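Local coordinates for protein At4g34840 (Arabidopsis thaliana, PDB 3BSF) that is a nucleosidase of the phosphorylase superfamily, built round a mixed beta sheet flanked by helices, and holds adenine in its pocket, at residues I16-A21 / L59-V64; V36-T41 / M51-Y56. One frame throughout, in Å; residues are numbered along the deposited sequence.

Interaction 1. Residues I16-A21 / L59-V64; sequences IVFIVA and LNINIV
Phe18 and Ile61 lie side by side on one face of the sheet, pointing the same way, and the methyl CG2 of Ile61 meets the ring at its edge, 3.5 Å from CE2. With its CG anti to the carbonyl carbon (chi1 -82°), Phe18 presents the CD2-CE2 side of its ring to this methyl. Ile63 approaches the same residue obliquely, its CG1 3.7 Å from Phe18 CB, while its CG2 meets Val20 CG1, two residues further on. Toward the start of both strands, on this face, Ile16 CD1 meets Leu59 CD1 at 4.0 Å, and helix 227-246 covers the row, Ile243 touching Phe18, Leu59 and Ile61. The two strands are parallel neighbours in the mixed sheet of the phosphorylase superfamily, and strand 97-106 pairs with 15-19 on its other edge. Five backbone bonds join them: Ile16 N, Phe18 N and Val20 N donate to the carbonyls of Asn60, Asn62 and Val64, and Asn62 N and Val64 N donate to Ile16 and Phe18. On the other face Val17 spreads its two methyls, CG1 to Val64 CG2 at 4.1 Å and CG2 against Asn62 CB, and Ile19 CD1 bends over to Val64 CB. Here Val85 of helix 79-91 touches both Ile19 and Val64.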
loop_
_atom_site.group_PDB
_atom_site.type_symbol
_atom_site.label_atom_id
_atom_site.label_comp_id
_atom_site.label_asym_id
_atom_site.label_seq_id
_atom_site.Cartn_x
_atom_site.Cartn_y
_atom_site.Cartn_z
ATOM N N ILE A 16 -14.169 17.654 7.534
ATOM C CA ILE A 16 -13.196 16.744 8.126
ATOM C C ILE A 16 -13.437 15.280 7.756
ATOM O O ILE A 16 -14.458 14.699 8.139
ATOM C CB ILE A 16 -13.226 16.811 9.672
ATOM C CG1 ILE A 16 -12.856 18.214 10.149
ATOM C CG2 ILE A 16 -12.267 15.784 10.243
ATOM C CD1 ILE A 16 -12.882 18.384 11.654
ATOM N N VAL A 17 -12.494 14.679 7.035
ATOM C CA VAL A 17 -12.619 13.271 6.678
ATOM C C VAL A 17 -11.782 12.404 7.606
ATOM O O VAL A 17 -10.571 12.586 7.714
ATOM C CB VAL A 17 -12.156 12.984 5.243
ATOM C CG1 VAL A 17 -12.168 11.479 4.986
ATOM C CG2 VAL A 17 -13.053 13.690 4.266
ATOM N N PHE A 18 -12.446 11.461 8.267
ATOM C CA PHE A 18 -11.799 10.513 9.165
ATOM C C PHE A 18 -11.521 9.217 8.430
ATOM O O PHE A 18 -12.407 8.673 7.764
ATOM C CB PHE A 18 -12.707 10.190 10.337
ATOM C CG PHE A 18 -12.660 11.196 11.424
ATOM C CD1 PHE A 18 -11.727 11.082 12.443
ATOM C CD2 PHE A 18 -13.532 12.280 11.419
ATOM C CE1 PHE A 18 -11.657 12.031 13.446
ATOM C CE2 PHE A 18 -13.476 13.241 12.414
ATOM C CZ PHE A 18 -12.536 13.122 13.435
ATOM N N ILE A 19 -10.296 8.722 8.546
ATOM C CA ILE A 19 -9.927 7.451 7.922
ATOM C C ILE A 19 -9.729 6.403 9.041
ATOM O O ILE A 19 -8.843 6.549 9.894
ATOM C CB ILE A 19 -8.614 7.594 7.101
ATOM C CG1 ILE A 19 -8.813 8.598 5.964
ATOM C CG2 ILE A 19 -8.181 6.248 6.548
ATOM C CD1 ILE A 19 -9.801 8.149 4.880
ATOM N N VAL A 20 -10.565 5.367 9.064
ATOM C CA VAL A 20 -10.417 4.326 10.080
ATOM C C VAL A 20 -10.307 2.946 9.416
ATOM O O VAL A 20 -11.067 2.636 8.499
ATOM C CB VAL A 20 -11.597 4.349 11.090
ATOM C CG1 VAL A 20 -11.856 5.780 11.532
ATOM C CG2 VAL A 20 -12.843 3.727 10.475
ATOM N N ALA A 21 -9.347 2.140 9.875
ATOM C CA ALA A 21 -9.105 0.807 9.320
ATOM C C ALA A 21 -10.242 -0.142 9.620
ATOM O O ALA A 21 -10.666 -0.913 8.756
ATOM C CB ALA A 21 -7.795 0.233 9.872
ATOM N N LEU A 59 -19.361 21.719 11.084
ATOM C CA LEU A 59 -18.410 20.808 10.463
ATOM C C LEU A 59 -19.056 19.622 9.769
ATOM O O LEU A 59 -19.903 18.946 10.337
ATOM C CB LEU A 59 -17.443 20.262 11.516
ATOM C CG LEU A 59 -16.695 21.182 12.485
ATOM C CD1 LEU A 59 -15.907 20.296 13.436
ATOM C CD2 LEU A 59 -15.763 22.142 11.750
ATOM N N ASN A 60 -18.636 19.368 8.536
ATOM C CA ASN A 60 -19.132 18.232 7.770
ATOM C C ASN A 60 -18.176 17.092 8.063
ATOM O O ASN A 60 -17.120 16.976 7.441
ATOM C CB ASN A 60 -19.101 18.524 6.275
ATOM C CG ASN A 60 -19.835 19.778 5.928
ATOM O OD1 ASN A 60 -21.033 19.884 6.153
ATOM N ND2 ASN A 60 -19.120 20.746 5.381
ATOM N N ILE A 61 -18.544 16.256 9.020
ATOM C CA ILE A 61 -17.707 15.128 9.383
ATOM C C ILE A 61 -18.007 13.911 8.495
ATOM O O ILE A 61 -19.169 13.530 8.318
ATOM C CB ILE A 61 -17.930 14.738 10.863
ATOM C CG1 ILE A 61 -18.138 16.000 11.716
ATOM C CG2 ILE A 61 -16.738 13.921 11.365
ATOM C CD1 ILE A 61 -16.981 16.976 11.704
ATOM N N ASN A 62 -16.953 13.327 7.924
ATOM C CA ASN A 62 -17.082 12.147 7.075
ATOM C C ASN A 62 -16.113 11.088 7.554
ATOM O O ASN A 62 -14.913 11.329 7.617
ATOM C CB ASN A 62 -16.763 12.466 5.615
ATOM C CG ASN A 62 -17.828 13.319 4.959
ATOM O OD1 ASN A 62 -17.962 14.509 5.250
ATOM N ND2 ASN A 62 -18.600 12.712 4.068
ATOM N N ILE A 63 -16.632 9.923 7.914
ATOM C CA ILE A 63 -15.771 8.832 8.343
ATOM C C ILE A 63 -15.774 7.789 7.228
ATOM O O ILE A 63 -16.811 7.199 6.924
ATOM C CB ILE A 63 -16.275 8.171 9.645
ATOM C CG1 ILE A 63 -16.261 9.181 10.790
ATOM C CG2 ILE A 63 -15.390 6.985 9.991
ATOM C CD1 ILE A 63 -16.648 8.585 12.115
ATOM N N VAL A 64 -14.623 7.568 6.607
ATOM C CA VAL A 64 -14.543 6.595 5.533
ATOM C C VAL A 64 -13.747 5.386 5.986
ATOM O O VAL A 64 -12.685 5.536 6.572
ATOM C CB VAL A 64 -13.889 7.214 4.274
ATOM C CG1 VAL A 64 -13.848 6.199 3.154
ATOM C CG2 VAL A 64 -14.683 8.435 3.828
#

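Interaction 2. Residues V36-T41 / M51-Y56; sequences VEEVNT and MFKGMY
Val36 and Lys53 form a hydrogen-bonded antiparallel pair, Val36 N to Lys53 O and Lys53 N to Val36 O each spanning 2.9 Å. A third backbone bond runs from Glu38 N to Met51 O and is bent, with an N-H...O angle of 144°. Between them Glu37 and Phe52 are a non-hydrogen-bonded pair, and their CA atoms come within 4.1 Å. The elements are the two arms of a beta hairpin, whose second strand, 50-56, also pairs with 59-65. The aromatic contact is a CH-pi interaction: Glu37 CG sits over one face of the Phe52 ring, 4.3 Å from its centroid and displaced toward the rim. The carboxylate plane lies 18° from the ring plane, with OE2 near CZ. Apolar contact gathers at Met51, whose chain is extended to SD and then bends at chi3 (68°), which sets CE 3.4 Å from Glu38 CG. Thr41 CG2 approaches Met51 CB more distantly. As for charge, Glu38 and Lys53 run alongside each other, yet Glu38 OE1 remains 6.3 Å from Lys53 NZ. They form no direct ion pair here; the glutamate side chains meet Phe52 and Met51 closest through CB and CG, and any attraction between the opposite charges is probably a longer-range one.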
loop_
_atom_site.group_PDB
_atom_site.type_symbol
_atom_site.label_atom_id
_atom_site.label_comp_id
_atom_site.label_asym_id
_atom_site.label_seq_id
_atom_site.Cartn_x
_atom_site.Cartn_y
_atom_site.Cartn_z
ATOM N N VAL A 36 -24.861 9.357 9.490
ATOM C CA VAL A 36 -25.626 8.453 8.648
ATOM C C VAL A 36 -24.724 7.831 7.598
ATOM O O VAL A 36 -23.879 8.506 7.016
ATOM C CB VAL A 36 -26.775 9.191 7.944
ATOM C CG1 VAL A 36 -26.221 10.286 7.022
ATOM C CG2 VAL A 36 -27.611 8.202 7.171
ATOM N N GLU A 37 -24.902 6.540 7.360
ATOM C CA GLU A 37 -24.094 5.860 6.369
ATOM C C GLU A 37 -24.579 6.220 4.972
ATOM O O GLU A 37 -25.719 5.955 4.615
ATOM C CB GLU A 37 -24.165 4.353 6.576
ATOM C CG GLU A 37 -23.343 3.584 5.572
ATOM C CD GLU A 37 -23.407 2.092 5.801
ATOM O OE1 GLU A 37 -24.534 1.557 5.922
ATOM O OE2 GLU A 37 -22.330 1.457 5.851
ATOM N N GLU A 38 -23.704 6.844 4.190
ATOM C CA GLU A 38 -24.034 7.235 2.824
ATOM C C GLU A 38 -24.278 5.964 2.018
ATOM O O GLU A 38 -23.479 5.027 2.069
ATOM C CB GLU A 38 -22.871 8.017 2.196
ATOM C CG GLU A 38 -23.202 8.682 0.860
ATOM C CD GLU A 38 -23.929 10.011 1.029
ATOM O OE1 GLU A 38 -23.288 10.982 1.494
ATOM O OE2 GLU A 38 -25.141 10.081 0.703
ATOM N N VAL A 39 -25.385 5.924 1.285
ATOM C CA VAL A 39 -25.703 4.754 0.469
ATOM C C VAL A 39 -24.940 4.903 -0.832
ATOM O O VAL A 39 -24.093 4.085 -1.158
ATOM C CB VAL A 39 -27.220 4.659 0.187
ATOM C CG1 VAL A 39 -27.530 3.426 -0.649
ATOM C CG2 VAL A 39 -27.978 4.612 1.501
ATOM N N ASN A 40 -25.243 5.960 -1.574
ATOM C CA ASN A 40 -24.533 6.209 -2.816
ATOM C C ASN A 40 -23.191 6.837 -2.456
ATOM O O ASN A 40 -23.086 8.052 -2.276
ATOM C CB ASN A 40 -25.312 7.166 -3.717
ATOM C CG ASN A 40 -26.428 6.480 -4.458
ATOM O OD1 ASN A 40 -27.334 5.934 -3.851
ATOM N ND2 ASN A 40 -26.366 6.502 -5.782
ATOM N N THR A 41 -22.167 6.009 -2.313
ATOM C CA THR A 41 -20.864 6.547 -1.992
ATOM C C THR A 41 -20.299 7.086 -3.311
ATOM O O THR A 41 -20.720 6.682 -4.404
ATOM C CB THR A 41 -19.915 5.462 -1.365
ATOM O OG1 THR A 41 -19.697 4.396 -2.300
ATOM C CG2 THR A 41 -20.520 4.895 -0.081
ATOM N N MET A 51 -19.005 4.779 3.921
ATOM C CA MET A 51 -18.838 6.158 4.362
ATOM C C MET A 51 -19.977 6.629 5.251
ATOM O O MET A 51 -21.130 6.303 5.011
ATOM C CB MET A 51 -18.709 7.084 3.140
ATOM C CG MET A 51 -18.803 8.582 3.432
ATOM S SD MET A 51 -18.456 9.625 1.974
ATOM C CE MET A 51 -19.844 9.276 0.917
ATOM N N PHE A 52 -19.638 7.378 6.295
ATOM C CA PHE A 52 -20.632 7.940 7.206
ATOM C C PHE A 52 -20.479 9.462 7.214
ATOM O O PHE A 52 -19.422 9.993 7.559
ATOM C CB PHE A 52 -20.462 7.397 8.621
ATOM C CG PHE A 52 -20.614 5.907 8.718
ATOM C CD1 PHE A 52 -19.561 5.059 8.384
ATOM C CD2 PHE A 52 -21.808 5.350 9.155
ATOM C CE1 PHE A 52 -19.695 3.679 8.488
ATOM C CE2 PHE A 52 -21.955 3.978 9.264
ATOM C CZ PHE A 52 -20.898 3.140 8.931
ATOM N N LYS A 53 -21.540 10.157 6.812
ATOM C CA LYS A 53 -21.531 11.612 6.748
ATOM C C LYS A 53 -22.391 12.191 7.853
ATOM O O LYS A 53 -23.306 11.544 8.342
ATOM C CB LYS A 53 -22.040 12.092 5.376
ATOM C CG LYS A 53 -21.860 13.596 5.132
ATOM C CD LYS A 53 -22.042 13.989 3.649
ATOM C CE LYS A 53 -22.000 15.528 3.428
ATOM N NZ LYS A 53 -20.726 16.189 3.865
ATOM N N GLY A 54 -22.075 13.416 8.246
ATOM C CA GLY A 54 -22.822 14.069 9.296
ATOM C C GLY A 54 -22.373 15.500 9.486
ATOM O O GLY A 54 -21.260 15.860 9.100
ATOM N N MET A 55 -23.241 16.318 10.074
ATOM C CA MET A 55 -22.927 17.718 10.316
ATOM C C MET A 55 -22.924 18.044 11.810
ATOM O O MET A 55 -23.976 18.264 12.405
ATOM C CB MET A 55 -23.924 18.632 9.575
ATOM C CG MET A 55 -23.383 19.261 8.275
ATOM S SD MET A 55 -23.065 18.093 6.889
ATOM C CE MET A 55 -23.797 18.976 5.544
ATOM N N TYR A 56 -21.737 18.063 12.409
ATOM C CA TYR A 56 -21.590 18.387 13.822
ATOM C C TYR A 56 -21.262 19.868 13.872
ATOM O O TYR A 56 -20.223 20.297 13.373
ATOM C CB TYR A 56 -20.456 17.574 14.448
ATOM C CG TYR A 56 -20.205 17.873 15.912
ATOM C CD1 TYR A 56 -21.020 17.335 16.910
ATOM C CD2 TYR A 56 -19.152 18.701 16.301
ATOM C CE1 TYR A 56 -20.789 17.618 18.269
ATOM C CE2 TYR A 56 -18.910 18.992 17.648
ATOM C CZ TYR A 56 -19.729 18.451 18.630
ATOM O OH TYR A 56 -19.486 18.758 19.959
#

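How the interactions relate
As a worked example of how one sheet changes character from centre to margin, the two contacts share a continuous run of strands. Interaction 1 is core: nearly all its touching residues are buried, and aliphatic groups line both faces, joined by Phe18 on one and by Asn62 on the other, each face meeting a helix. Interaction 2, centred about 19 Å from the centre of the chain against about 11 Å for interaction 1, is partly exposed and brings glutamate and lysine chains into play. Strands 50-56 and 59-65 connect them as antiparallel neighbours, probably hydrogen-bonded from Ile61 N to Gly54 O (2.7 Å) and from Ile63 N to Phe52 O. Along this run the parallel pair 15-19/59-65 is followed by antiparallel pairs out to 36-38.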